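Insecticidal Delta-Endotoxin Cry8Ea1 (Bacillus Thuringiensis, PDB 3EB7) is toxic to larvae of the underground pest Holotrichia parallela, probably by forming pores in gut membranes through its helical N-terminal domain. Local coordinates at residues N166-N169 with R170-L174; L144-L147 with K148-S151. All coordinates share one frame; numbering follows the deposited sequence. Where two conformers were deposited one is given.

Contact 1: residues N166-N169 with R170-L174; sequences NYYN and RQMSL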
loop_
_atom_site.group_PDB
_atom_site.type_symbol
_atom_site.label_atom_id
_atom_site.label_comp_id
_atom_site.label_asym_id
_atom_site.label_seq_id
_atom_site.Cartn_x
_atom_site.Cartn_y
_atom_site.Cartn_z
ATOM N N ASN A 166 0.472 8.692 -30.227
ATOM C CA ASN A 166 -0.870 8.990 -29.739
ATOM C C ASN A 166 -1.250 8.102 -28.541
ATOM O O ASN A 166 -1.805 8.602 -27.555
ATOM C CB ASN A 166 -1.901 8.817 -30.853
ATOM C CG ASN A 166 -1.848 9.930 -31.883
ATOM O OD1 ASN A 166 -1.286 11.014 -31.625
ATOM N ND2 ASN A 166 -2.413 9.668 -33.073
ATOM N N TYR A 167 -0.946 6.801 -28.653
ATOM C CA TYR A 167 -1.206 5.825 -27.594
ATOM C C TYR A 167 -0.403 6.176 -26.350
ATOM O O TYR A 167 -0.930 6.140 -25.242
ATOM C CB TYR A 167 -0.865 4.401 -28.055
ATOM C CG TYR A 167 -1.895 3.741 -28.956
ATOM C CD1 TYR A 167 -3.251 3.729 -28.602
ATOM C CD2 TYR A 167 -1.514 3.108 -30.148
ATOM C CE1 TYR A 167 -4.199 3.149 -29.402
ATOM C CE2 TYR A 167 -2.476 2.506 -30.982
ATOM C CZ TYR A 167 -3.815 2.524 -30.586
ATOM O OH TYR A 167 -4.792 1.924 -31.349
ATOM N N TYR A 168 0.859 6.541 -26.547
ATOM C CA TYR A 168 1.712 6.965 -25.456
ATOM C C TYR A 168 1.237 8.276 -24.801
ATOM O O TYR A 168 1.216 8.389 -23.580
ATOM C CB TYR A 168 3.169 7.072 -25.893
ATOM C CG TYR A 168 4.052 7.437 -24.720
ATOM C CD1 TYR A 168 4.515 8.751 -24.544
ATOM C CD2 TYR A 168 4.371 6.481 -23.745
ATOM C CE1 TYR A 168 5.310 9.088 -23.460
ATOM C CE2 TYR A 168 5.133 6.806 -22.666
ATOM C CZ TYR A 168 5.608 8.122 -22.525
ATOM O OH TYR A 168 6.400 8.434 -21.438
ATOM N N ASN A 169 0.833 9.252 -25.605
ATOM C CA ASN A 169 0.312 10.476 -25.051
ATOM C C ASN A 169 -1.002 10.254 -24.342
ATOM O O ASN A 169 -1.272 10.870 -23.345
ATOM C CB ASN A 169 0.192 11.570 -26.147
ATOM C CG ASN A 169 1.571 12.038 -26.660
ATOM O OD1 ASN A 169 2.527 12.103 -25.899
ATOM N ND2 ASN A 169 1.673 12.323 -27.949
ATOM N N ARG A 170 -1.838 9.373 -24.857
ATOM C CA ARG A 170 -3.079 9.073 -24.149
ATOM C C ARG A 170 -2.783 8.350 -22.833
ATOM O O ARG A 170 -3.414 8.622 -21.820
ATOM C CB ARG A 170 -4.026 8.270 -25.033
ATOM C CG ARG A 170 -5.501 8.329 -24.581
ATOM C CD ARG A 170 -6.426 8.286 -25.819
ATOM N NE ARG A 170 -6.046 7.222 -26.739
ATOM C CZ ARG A 170 -6.524 5.978 -26.659
ATOM N NH1 ARG A 170 -7.401 5.647 -25.707
ATOM N NH2 ARG A 170 -6.136 5.060 -27.539
ATOM N N GLN A 171 -1.824 7.426 -22.847
ATOM C CA GLN A 171 -1.473 6.713 -21.634
ATOM C C GLN A 171 -1.011 7.711 -20.561
ATOM O O GLN A 171 -1.403 7.579 -19.399
ATOM C CB GLN A 171 -0.442 5.617 -21.892
ATOM C CG GLN A 171 -0.195 4.710 -20.665
ATOM C CD GLN A 171 1.077 3.907 -20.735
ATOM O OE1 GLN A 171 2.129 4.403 -21.144
ATOM N NE2 GLN A 171 1.002 2.672 -20.312
ATOM N N MET A 172 -0.208 8.714 -20.922
ATOM C CA MET A 172 0.222 9.739 -19.947
ATOM C C MET A 172 -0.944 10.558 -19.440
ATOM O O MET A 172 -1.042 10.862 -18.259
ATOM C CB MET A 172 1.243 10.684 -20.560
ATOM C CG MET A 172 2.543 10.024 -20.913
ATOM S SD MET A 172 3.736 11.339 -21.171
ATOM C CE MET A 172 3.047 12.164 -22.632
ATOM N N SER A 173 -1.836 10.916 -20.346
ATOM C CA SER A 173 -2.994 11.673 -19.943
ATOM C C SER A 173 -3.882 10.833 -19.006
ATOM O O SER A 173 -4.510 11.350 -18.082
ATOM C CB SER A 173 -3.757 12.149 -21.183
ATOM O OG SER A 173 -5.073 12.577 -20.835
ATOM N N LEU A 174 -3.907 9.529 -19.231
ATOM C CA LEU A 174 -4.840 8.657 -18.518
ATOM C C LEU A 174 -4.284 8.227 -17.163
ATOM O O LEU A 174 -5.055 8.120 -16.194
ATOM C CB LEU A 174 -5.265 7.462 -19.384
ATOM C CG LEU A 174 -6.244 7.712 -20.554
ATOM C CD1 LEU A 174 -6.510 6.394 -21.335
ATOM C CD2 LEU A 174 -7.606 8.392 -20.162
#
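Arg170 packs alongside Tyr167 one helical turn away, within helix 161-191 of the N-terminal alpha-helical bundle of the delta-endotoxin. Regular i to i+4 backbone hydrogen bonds run through this part of the helix, among them Arg170 N to Asn166 O at 2.8 Å and Gln171 N to Tyr167 O at 2.9 Å. The arginine side chain starts against this framework, its CB 3.4 Å from Asn166 O. CG stands anti to the backbone N (chi1 -160°), and bends at chi2 and chi3 then fold the chain back along the helix toward the tyrosine. At its tip NH2 lies at the edge of the Tyr167 ring, 3.3 Å from CE1 and near the ring plane, with the ring and guanidinium planes 52° apart. This edge contact is not a cation-pi stack, and the main electrostatic partner of NH2 is Asp113 on helix 99-119, which forms a salt bridge with it. The phenol is itself held in edge-to-face contacts with Phe109 and Phe159.

A second cluster surrounds the buried Tyr168. In one of the two conformers modelled for Met172, CG lies over a ring face and SD approaches obliquely, a Met-aromatic contact that is accordingly less certain. Arg228 makes a cation-pi contact with the ring, and Tyr168 OH is hydrogen-bonded to Asp226. Gln171 crosses obliquely beside it: OE1 lies 4.0 Å from Tyr168 CD2, while NE2 is hydrogen-bonded to two backbone carbonyls, Leu144 O and Tyr225 O.

Contact 2: residues L144-L147 with K148-S151; sequences LLLL and KDAS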
loop_
_atom_site.group_PDB
_atom_site.type_symbol
_atom_site.label_atom_id
_atom_site.label_comp_id
_atom_site.label_asym_id
_atom_site.label_seq_id
_atom_site.Cartn_x
_atom_site.Cartn_y
_atom_site.Cartn_z
ATOM N N LEU A 144 -4.571 0.955 -18.643
ATOM C CA LEU A 144 -3.192 1.427 -18.707
ATOM C C LEU A 144 -2.158 0.338 -19.016
ATOM O O LEU A 144 -1.090 0.627 -19.613
ATOM C CB LEU A 144 -2.815 2.099 -17.379
ATOM C CG LEU A 144 -3.660 3.292 -16.917
ATOM C CD1 LEU A 144 -3.212 3.785 -15.539
ATOM C CD2 LEU A 144 -3.607 4.424 -17.966
ATOM N N LEU A 145 -2.414 -0.905 -18.598
ATOM C CA LEU A 145 -1.517 -1.988 -18.977
ATOM C C LEU A 145 -1.629 -2.309 -20.471
ATOM O O LEU A 145 -0.644 -2.761 -21.102
ATOM C CB LEU A 145 -1.862 -3.233 -18.200
ATOM C CG LEU A 145 -1.446 -3.346 -16.742
ATOM C CD1 LEU A 145 -2.340 -4.395 -16.091
ATOM C CD2 LEU A 145 0.062 -3.740 -16.676
ATOM N N LEU A 146 -2.823 -2.084 -21.025
ATOM C CA LEU A 146 -3.112 -2.354 -22.420
ATOM C C LEU A 146 -2.342 -1.352 -23.269
ATOM O O LEU A 146 -1.599 -1.723 -24.193
ATOM C CB LEU A 146 -4.622 -2.219 -22.694
ATOM C CG LEU A 146 -5.021 -2.560 -24.131
ATOM C CD1 LEU A 146 -4.913 -4.032 -24.379
ATOM C CD2 LEU A 146 -6.418 -2.093 -24.455
ATOM N N LEU A 147 -2.497 -0.077 -22.932
ATOM C CA LEU A 147 -1.756 1.000 -23.579
ATOM C C LEU A 147 -0.244 0.805 -23.517
ATOM O O LEU A 147 0.471 1.231 -24.416
ATOM C CB LEU A 147 -2.187 2.355 -23.017
ATOM C CG LEU A 147 -3.317 3.134 -23.749
ATOM C CD1 LEU A 147 -4.089 2.402 -24.873
ATOM C CD2 LEU A 147 -4.272 3.658 -22.737
ATOM N N LYS A 148 0.253 0.130 -22.495
ATOM C CA LYS A 148 1.687 -0.179 -22.433
ATOM C C LYS A 148 2.143 -1.248 -23.457
ATOM O O LYS A 148 3.279 -1.217 -23.928
ATOM C CB LYS A 148 2.047 -0.553 -21.023
ATOM C CG LYS A 148 3.320 -1.283 -20.808
ATOM C CD LYS A 148 3.232 -1.861 -19.390
ATOM C CE LYS A 148 4.062 -3.110 -19.236
ATOM N NZ LYS A 148 5.529 -2.759 -19.326
ATOM N N ASP A 149 1.265 -2.172 -23.806
ATOM C CA ASP A 149 1.552 -3.120 -24.884
ATOM C C ASP A 149 1.754 -2.428 -26.235
ATOM O O ASP A 149 2.658 -2.811 -27.015
ATOM C CB ASP A 149 0.417 -4.137 -24.997
ATOM C CG ASP A 149 0.141 -4.828 -23.692
ATOM O OD1 ASP A 149 1.029 -4.830 -22.811
ATOM O OD2 ASP A 149 -0.972 -5.362 -23.547
ATOM N N ALA A 150 0.927 -1.418 -26.498
ATOM C CA ALA A 150 1.132 -0.517 -27.640
ATOM C C ALA A 150 2.543 0.045 -27.668
ATOM O O ALA A 150 3.120 0.157 -28.735
ATOM C CB ALA A 150 0.127 0.618 -27.630
ATOM N N SER A 151 3.103 0.379 -26.505
ATOM C CA SER A 151 4.483 0.863 -26.409
ATOM C C SER A 151 5.559 -0.176 -26.668
ATOM O O SER A 151 6.608 0.128 -27.214
ATOM C CB SER A 151 4.735 1.477 -25.035
ATOM O OG SER A 151 4.303 2.804 -25.058
#
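The carboxylate of Asp149 turns back on the preceding helical turn, where OD1 comes within 3.2 Å of Leu145 O and CB within 3.2 Å of Leu146 O. CG is placed there by a chi1 of -54°, anti to its own carbonyl carbon. OD1 and Leu145 O are both acceptors, so their proximity would be expected to disfavour a charged carboxylate. The hydrogen bonds of OD2 to the hydroxyls of Tyr33 and Tyr85 probably offset this. Nearby, Ala150 sets its CB 3.3 Å from Leu147 O, and the CB of Lys148 rests 3.5 Å from Leu145 O.

The backbone beneath is loosely bonded. Lys148 N reaches Leu144 O at 3.2 Å, with the donor 39° out of the carbonyl plane, and Asp149 N divides weakly between Leu145 O and Leu146 O.

Further out, the leucines fan into several neighbours: Leu145 meets Leu36, Leu146 meets Leu112 and Phe109, and Leu147 meets Leu174. Such enclosure by surrounding helices is characteristic of the central helix in the N-terminal bundle of three-domain Cry toxins.

Contacts 1 and 2 lie on consecutive, touching helices of one bundle, with centres about 9 Å apart. Contact 2, on helix 133-153, is buried, and half of its residues are leucines. Contact 1, on helix 161-191, is only partly buried: Tyr168 and Gln171 are enclosed, whereas Asn166, Asn169, Met172 and Ser173 lie at the surface. Their polar chemistry follows suit: near the surface Arg170 pairs with Asp113 of helix 99-119, outside both contacts, while in the interior an aspartate is gripped by tyrosine hydroxyls. Hydrophobic packing joins the two helices where Leu174 CB lies 3.7 Å from Leu144 CD2. Both helices also contact helix 99-119, through Asp113 and Phe109.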